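Local coordinates for Alp7A (Bacillus subtilis, PDB 5EC0), which binds adenine nucleotide as a bacterial actin-like protein and probably forms the filaments that segregate its plasmid, at residues N2-Y15 with L18-V30. Residues are numbered along the deposited sequence; the frame is centred on the assembly and turned at random.
With ADP (adenosine-5'-diphosphate), chain D.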
loop_
_atom_site.group_PDB
_atom_site.type_symbol
_atom_site.label_atom_id
_atom_site.label_comp_id
_atom_site.label_asym_id
_atom_site.label_seq_id
_atom_site.Cartn_x
_atom_site.Cartn_y
_atom_site.Cartn_z
ATOM N N ASN A 2 -2.658 5.485 -24.017
ATOM C CA ASN A 2 -3.693 6.040 -23.168
ATOM C C ASN A 2 -4.114 5.119 -22.018
ATOM O O ASN A 2 -4.482 3.965 -22.230
ATOM C CB ASN A 2 -4.920 6.396 -24.000
ATOM C CG ASN A 2 -6.067 6.849 -23.137
ATOM O OD1 ASN A 2 -6.059 7.966 -22.620
ATOM N ND2 ASN A 2 -7.042 5.971 -22.934
ATOM N N ILE A 3 -4.071 5.661 -20.803
ATOM C CA ILE A 3 -4.474 4.961 -19.586
ATOM C C ILE A 3 -5.749 5.566 -18.994
ATOM O O ILE A 3 -5.811 6.772 -18.777
ATOM C CB ILE A 3 -3.375 5.028 -18.514
ATOM C CG1 ILE A 3 -2.143 4.247 -18.951
ATOM C CG2 ILE A 3 -3.883 4.506 -17.159
ATOM C CD1 ILE A 3 -1.017 4.396 -17.969
ATOM N N SER A 4 -6.753 4.740 -18.710
ATOM C CA SER A 4 -8.033 5.251 -18.229
ATOM C C SER A 4 -8.014 5.528 -16.729
ATOM O O SER A 4 -8.473 6.579 -16.283
ATOM C CB SER A 4 -9.164 4.270 -18.553
ATOM O OG SER A 4 -9.277 4.093 -19.949
ATOM N N ARG A 5 -7.506 4.571 -15.956
ATOM C CA ARG A 5 -7.513 4.662 -14.498
ATOM C C ARG A 5 -6.159 4.265 -13.935
ATOM O O ARG A 5 -5.627 3.194 -14.256
ATOM C CB ARG A 5 -8.599 3.755 -13.889
ATOM C CG ARG A 5 -10.019 3.976 -14.435
ATOM C CD ARG A 5 -11.036 2.981 -13.833
ATOM N NE ARG A 5 -10.469 1.633 -13.699
ATOM C CZ ARG A 5 -10.371 0.756 -14.693
ATOM N NH1 ARG A 5 -10.811 1.076 -15.896
ATOM N NH2 ARG A 5 -9.826 -0.437 -14.487
ATOM N N MET A 6 -5.585 5.118 -13.103
ATOM C CA MET A 6 -4.386 4.721 -12.388
ATOM C C MET A 6 -4.502 5.051 -10.905
ATOM O O MET A 6 -4.657 6.209 -10.521
ATOM C CB MET A 6 -3.147 5.383 -12.979
ATOM C CG MET A 6 -1.892 5.068 -12.180
ATOM S SD MET A 6 -0.440 5.575 -13.080
ATOM C CE MET A 6 0.865 5.012 -11.986
ATOM N N ASN A 7 -4.417 4.003 -10.095
ATOM C CA ASN A 7 -4.599 4.069 -8.657
ATOM C C ASN A 7 -3.330 3.659 -7.930
ATOM O O ASN A 7 -2.770 2.610 -8.206
ATOM C CB ASN A 7 -5.765 3.177 -8.247
ATOM C CG ASN A 7 -7.085 3.651 -8.839
ATOM O OD1 ASN A 7 -7.470 4.821 -8.690
ATOM N ND2 ASN A 7 -7.776 2.756 -9.518
ATOM N N VAL A 8 -2.878 4.483 -6.999
ATOM C CA VAL A 8 -1.560 4.278 -6.393
ATOM C C VAL A 8 -1.673 4.300 -4.882
ATOM O O VAL A 8 -2.305 5.196 -4.318
ATOM C CB VAL A 8 -0.549 5.361 -6.857
ATOM C CG1 VAL A 8 0.719 5.276 -6.090
ATOM C CG2 VAL A 8 -0.268 5.218 -8.356
ATOM N N ASP A 9 -1.093 3.278 -4.255
ATOM C CA ASP A 9 -0.889 3.199 -2.817
ATOM C C ASP A 9 0.605 3.423 -2.563
ATOM O O ASP A 9 1.415 2.533 -2.832
ATOM C CB ASP A 9 -1.340 1.828 -2.284
ATOM C CG ASP A 9 -1.332 1.737 -0.753
ATOM O OD1 ASP A 9 -0.595 2.489 -0.077
ATOM O OD2 ASP A 9 -2.075 0.883 -0.220
ATOM N N PHE A 10 0.986 4.612 -2.096
ATOM C CA PHE A 10 2.382 4.841 -1.713
ATOM C C PHE A 10 2.625 4.291 -0.304
ATOM O O PHE A 10 2.628 5.044 0.672
ATOM C CB PHE A 10 2.744 6.331 -1.758
ATOM C CG PHE A 10 2.687 6.941 -3.124
ATOM C CD1 PHE A 10 3.641 6.618 -4.082
ATOM C CD2 PHE A 10 1.700 7.869 -3.445
ATOM C CE1 PHE A 10 3.600 7.185 -5.339
ATOM C CE2 PHE A 10 1.651 8.440 -4.704
ATOM C CZ PHE A 10 2.601 8.098 -5.653
ATOM N N GLY A 11 2.798 2.979 -0.186
ATOM C CA GLY A 11 3.026 2.376 1.114
ATOM C C GLY A 11 4.412 2.676 1.648
ATOM O O GLY A 11 5.255 3.224 0.942
ATOM N N ASN A 12 4.648 2.325 2.909
ATOM C CA ASN A 12 5.966 2.468 3.503
ATOM C C ASN A 12 6.854 1.295 3.093
ATOM O O ASN A 12 8.074 1.423 3.036
ATOM C CB ASN A 12 5.876 2.550 5.031
ATOM C CG ASN A 12 4.854 3.578 5.514
ATOM O OD1 ASN A 12 4.788 4.697 5.006
ATOM N ND2 ASN A 12 4.059 3.198 6.510
ATOM N N SER A 13 6.226 0.154 2.809
ATOM C CA SER A 13 6.941 -1.072 2.477
ATOM C C SER A 13 6.972 -1.300 0.969
ATOM O O SER A 13 8.023 -1.575 0.387
ATOM C CB SER A 13 6.297 -2.269 3.174
ATOM O OG SER A 13 6.869 -3.491 2.744
ATOM N N MET A 14 5.807 -1.169 0.347
ATOM C CA MET A 14 5.663 -1.334 -1.088
ATOM C C MET A 14 4.860 -0.174 -1.683
ATOM O O MET A 14 3.861 0.246 -1.125
ATOM C CB MET A 14 4.959 -2.663 -1.427
ATOM C CG MET A 14 5.685 -3.939 -0.992
ATOM S SD MET A 14 7.290 -4.251 -1.779
ATOM C CE MET A 14 6.799 -4.616 -3.446
ATOM N N TYR A 15 5.338 0.340 -2.805
ATOM C CA TYR A 15 4.543 1.083 -3.763
ATOM C C TYR A 15 3.671 0.070 -4.509
ATOM O O TYR A 15 4.192 -0.918 -5.006
ATOM C CB TYR A 15 5.463 1.840 -4.739
ATOM C CG TYR A 15 4.782 2.395 -5.967
ATOM C CD1 TYR A 15 4.536 1.592 -7.079
ATOM C CD2 TYR A 15 4.400 3.725 -6.022
ATOM C CE1 TYR A 15 3.911 2.098 -8.205
ATOM C CE2 TYR A 15 3.785 4.250 -7.158
ATOM C CZ TYR A 15 3.532 3.425 -8.238
ATOM O OH TYR A 15 2.925 3.933 -9.352
ATOM N N LEU A 18 -2.674 0.071 -9.416
ATOM C CA LEU A 18 -3.423 -0.608 -10.457
ATOM C C LEU A 18 -3.534 0.306 -11.668
ATOM O O LEU A 18 -3.986 1.456 -11.564
ATOM C CB LEU A 18 -4.819 -1.002 -9.965
ATOM C CG LEU A 18 -5.021 -2.060 -8.886
ATOM C CD1 LEU A 18 -6.417 -1.902 -8.253
ATOM C CD2 LEU A 18 -4.888 -3.423 -9.529
ATOM N N ILE A 19 -3.114 -0.199 -12.815
ATOM C CA ILE A 19 -3.179 0.574 -14.046
ATOM C C ILE A 19 -4.077 -0.150 -15.016
ATOM O O ILE A 19 -3.738 -1.232 -15.477
ATOM C CB ILE A 19 -1.789 0.774 -14.665
ATOM C CG1 ILE A 19 -0.850 1.422 -13.637
ATOM C CG2 ILE A 19 -1.890 1.620 -15.897
ATOM C CD1 ILE A 19 0.598 1.458 -14.059
ATOM N N ASP A 20 -5.213 0.476 -15.321
ATOM C CA ASP A 20 -6.327 -0.144 -16.046
ATOM C C ASP A 20 -6.570 -1.575 -15.582
ATOM O O ASP A 20 -6.700 -2.481 -16.396
ATOM C CB ASP A 20 -6.090 -0.104 -17.561
ATOM C CG ASP A 20 -6.228 1.302 -18.142
ATOM O OD1 ASP A 20 -6.940 2.129 -17.529
ATOM O OD2 ASP A 20 -5.626 1.580 -19.208
ATOM N N GLY A 21 -6.614 -1.766 -14.261
ATOM C CA GLY A 21 -6.886 -3.072 -13.679
ATOM C C GLY A 21 -5.678 -3.986 -13.601
ATOM O O GLY A 21 -5.771 -5.109 -13.109
ATOM N N TYR A 22 -4.535 -3.513 -14.077
ATOM C CA TYR A 22 -3.325 -4.312 -14.001
ATOM C C TYR A 22 -2.515 -3.975 -12.751
ATOM O O TYR A 22 -2.110 -2.819 -12.528
ATOM C CB TYR A 22 -2.476 -4.113 -15.258
ATOM C CG TYR A 22 -1.207 -4.939 -15.285
ATOM C CD1 TYR A 22 -1.233 -6.288 -15.607
ATOM C CD2 TYR A 22 0.020 -4.365 -14.981
ATOM C CE1 TYR A 22 -0.060 -7.046 -15.631
ATOM C CE2 TYR A 22 1.190 -5.106 -15.008
ATOM C CZ TYR A 22 1.146 -6.444 -15.331
ATOM O OH TYR A 22 2.316 -7.164 -15.348
ATOM N N PHE A 23 -2.263 -5.006 -11.951
ATOM C CA PHE A 23 -1.494 -4.874 -10.716
ATOM C C PHE A 23 0.016 -5.156 -10.851
ATOM O O PHE A 23 0.433 -6.130 -11.485
ATOM C CB PHE A 23 -2.076 -5.806 -9.642
ATOM C CG PHE A 23 -1.304 -5.794 -8.349
ATOM C CD1 PHE A 23 -1.556 -4.819 -7.386
ATOM C CD2 PHE A 23 -0.319 -6.752 -8.099
ATOM C CE1 PHE A 23 -0.840 -4.787 -6.190
ATOM C CE2 PHE A 23 0.411 -6.729 -6.908
ATOM C CZ PHE A 23 0.148 -5.747 -5.949
ATOM N N PHE A 24 0.827 -4.287 -10.250
ATOM C CA PHE A 24 2.217 -4.614 -9.935
ATOM C C PHE A 24 2.658 -3.710 -8.795
ATOM O O PHE A 24 1.986 -2.727 -8.480
ATOM C CB PHE A 24 3.156 -4.472 -11.159
ATOM C CG PHE A 24 3.335 -3.058 -11.640
ATOM C CD1 PHE A 24 4.291 -2.228 -11.065
ATOM C CD2 PHE A 24 2.566 -2.560 -12.685
ATOM C CE1 PHE A 24 4.469 -0.922 -11.514
ATOM C CE2 PHE A 24 2.752 -1.257 -13.150
ATOM C CZ PHE A 24 3.707 -0.437 -12.557
ATOM N N GLU A 25 3.771 -4.065 -8.168
ATOM C CA GLU A 25 4.288 -3.326 -7.031
ATOM C C GLU A 25 5.814 -3.290 -7.065
ATOM O O GLU A 25 6.447 -4.087 -7.745
ATOM C CB GLU A 25 3.792 -3.936 -5.716
ATOM C CG GLU A 25 3.936 -5.441 -5.606
ATOM C CD GLU A 25 3.481 -5.976 -4.248
ATOM O OE1 GLU A 25 3.337 -5.170 -3.316
ATOM O OE2 GLU A 25 3.268 -7.203 -4.104
ATOM N N LEU A 26 6.381 -2.343 -6.332
ATOM C CA LEU A 26 7.810 -2.065 -6.331
ATOM C C LEU A 26 8.217 -1.792 -4.915
ATOM O O LEU A 26 7.436 -1.208 -4.162
ATOM C CB LEU A 26 8.156 -0.830 -7.182
ATOM C CG LEU A 26 7.774 -0.712 -8.657
ATOM C CD1 LEU A 26 7.986 0.721 -9.143
ATOM C CD2 LEU A 26 8.599 -1.685 -9.476
ATOM N N PRO A 27 9.443 -2.181 -4.547
ATOM C CA PRO A 27 10.011 -1.736 -3.272
ATOM C C PRO A 27 9.998 -0.214 -3.205
ATOM O O PRO A 27 10.172 0.427 -4.242
ATOM C CB PRO A 27 11.440 -2.282 -3.306
ATOM C CG PRO A 27 11.372 -3.449 -4.233
ATOM C CD PRO A 27 10.328 -3.119 -5.260
ATOM N N THR A 28 9.801 0.350 -2.017
ATOM C CA THR A 28 9.619 1.800 -1.861
ATOM C C THR A 28 10.906 2.616 -2.045
ATOM O O THR A 28 10.857 3.810 -2.335
ATOM C CB THR A 28 8.995 2.108 -0.467
ATOM O OG1 THR A 28 7.702 1.501 -0.387
ATOM C CG2 THR A 28 8.829 3.600 -0.232
ATOM N N ASN A 29 12.053 1.967 -1.899
ATOM C CA ASN A 29 13.350 2.638 -1.995
ATOM C C ASN A 29 13.580 3.487 -3.231
ATOM O O ASN A 29 13.362 3.042 -4.358
ATOM C CB ASN A 29 14.469 1.605 -1.922
ATOM C CG ASN A 29 14.328 0.702 -0.731
ATOM O OD1 ASN A 29 13.860 -0.430 -0.850
ATOM N ND2 ASN A 29 14.709 1.202 0.438
ATOM N N VAL A 30 14.023 4.719 -2.995
ATOM C CA VAL A 30 14.498 5.617 -4.040
ATOM C C VAL A 30 15.846 6.174 -3.605
ATOM O O VAL A 30 15.942 6.826 -2.564
ATOM C CB VAL A 30 13.536 6.782 -4.299
ATOM C CG1 VAL A 30 14.200 7.827 -5.213
ATOM C CG2 VAL A 30 12.227 6.289 -4.894
HETATM P PB ADP D . 3.216 -0.281 5.377
HETATM O O1B ADP D . 2.778 0.409 4.091
HETATM O O2B ADP D . 3.239 0.584 6.625
HETATM O O3B ADP D . 4.459 -1.133 5.281
HETATM P PA ADP D . 1.524 -2.511 4.631
HETATM O O1A ADP D . 2.149 -2.354 3.262
HETATM O O2A ADP D . 0.020 -2.666 4.767
HETATM O O3A ADP D . 2.028 -1.351 5.647
HETATM O "O5'" ADP D . 2.200 -3.759 5.362
HETATM C "C5'" ADP D . 3.511 -4.210 5.051
HETATM C "C4'" ADP D . 3.585 -5.587 5.677
HETATM O "O4'" ADP D . 2.826 -6.481 4.869
HETATM C "C3'" ADP D . 4.979 -6.181 5.736
HETATM O "O3'" ADP D . 5.548 -5.995 7.031
HETATM C "C2'" ADP D . 4.768 -7.661 5.478
HETATM O "O2'" ADP D . 5.011 -8.357 6.700
HETATM C "C1'" ADP D . 3.300 -7.802 5.093
HETATM N N9 ADP D . 3.060 -8.608 3.874
HETATM C C8 ADP D . 2.124 -9.578 3.812
HETATM N N7 ADP D . 2.100 -10.156 2.590
HETATM C C5 ADP D . 3.028 -9.537 1.844
HETATM C C6 ADP D . 3.493 -9.692 0.451
HETATM N N6 ADP D . 2.923 -10.635 -0.347
HETATM N N1 ADP D . 4.475 -8.867 0.028
HETATM C C2 ADP D . 5.024 -7.946 0.853
HETATM N N3 ADP D . 4.655 -7.741 2.143
HETATM C C4 ADP D . 3.670 -8.512 2.687
HETATM O O HOH W 1 -7.444 2.634 -21.391
#
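The carboxylate of D20 grips the backbone N-H groups of S4 and R5, where the first strand turns a corner. D20 CG lies anti to its own carbonyl carbon (chi1 -72°), and this brings the acid to S4 and R5. D20 OD1 accepts two N-H groups: S4 N at 2.9 Å, on the syn lone pair of OD1, and R5 N at 3.0 Å, nearly along the C-O axis. D20 OD2 accepts a hydrogen bond from a water that is also hydrogen-bonded to S4 OG. Without the D20 carboxylate, as with an alanine here, both amides would probably lose their shared acceptor and the corner would be likely to flex. The R5 guanidinium is held by E370 and Q377 of helix 364-386.

I19 CG2 packs on I3 CD1 at 3.6 Å, while I19 CG1 runs alongside M6.

M14 can be followed outward. CB and CG both meet E25 OE1. M14 SD lies 3.9 Å from L26 O. The bends at chi2 and chi3 fold M14 CE back onto L26 C, at 3.5 Å. E25 OE2 is salt-bridged to R362. Paired backbone bonds join N7 to L18 and Y15 to L26.

Between strands 2-10 and 14-19, N12 N binds ADP O1B at 2.9 Å. This is the phosphate-binding hairpin loop of the actin-like ATPase fold.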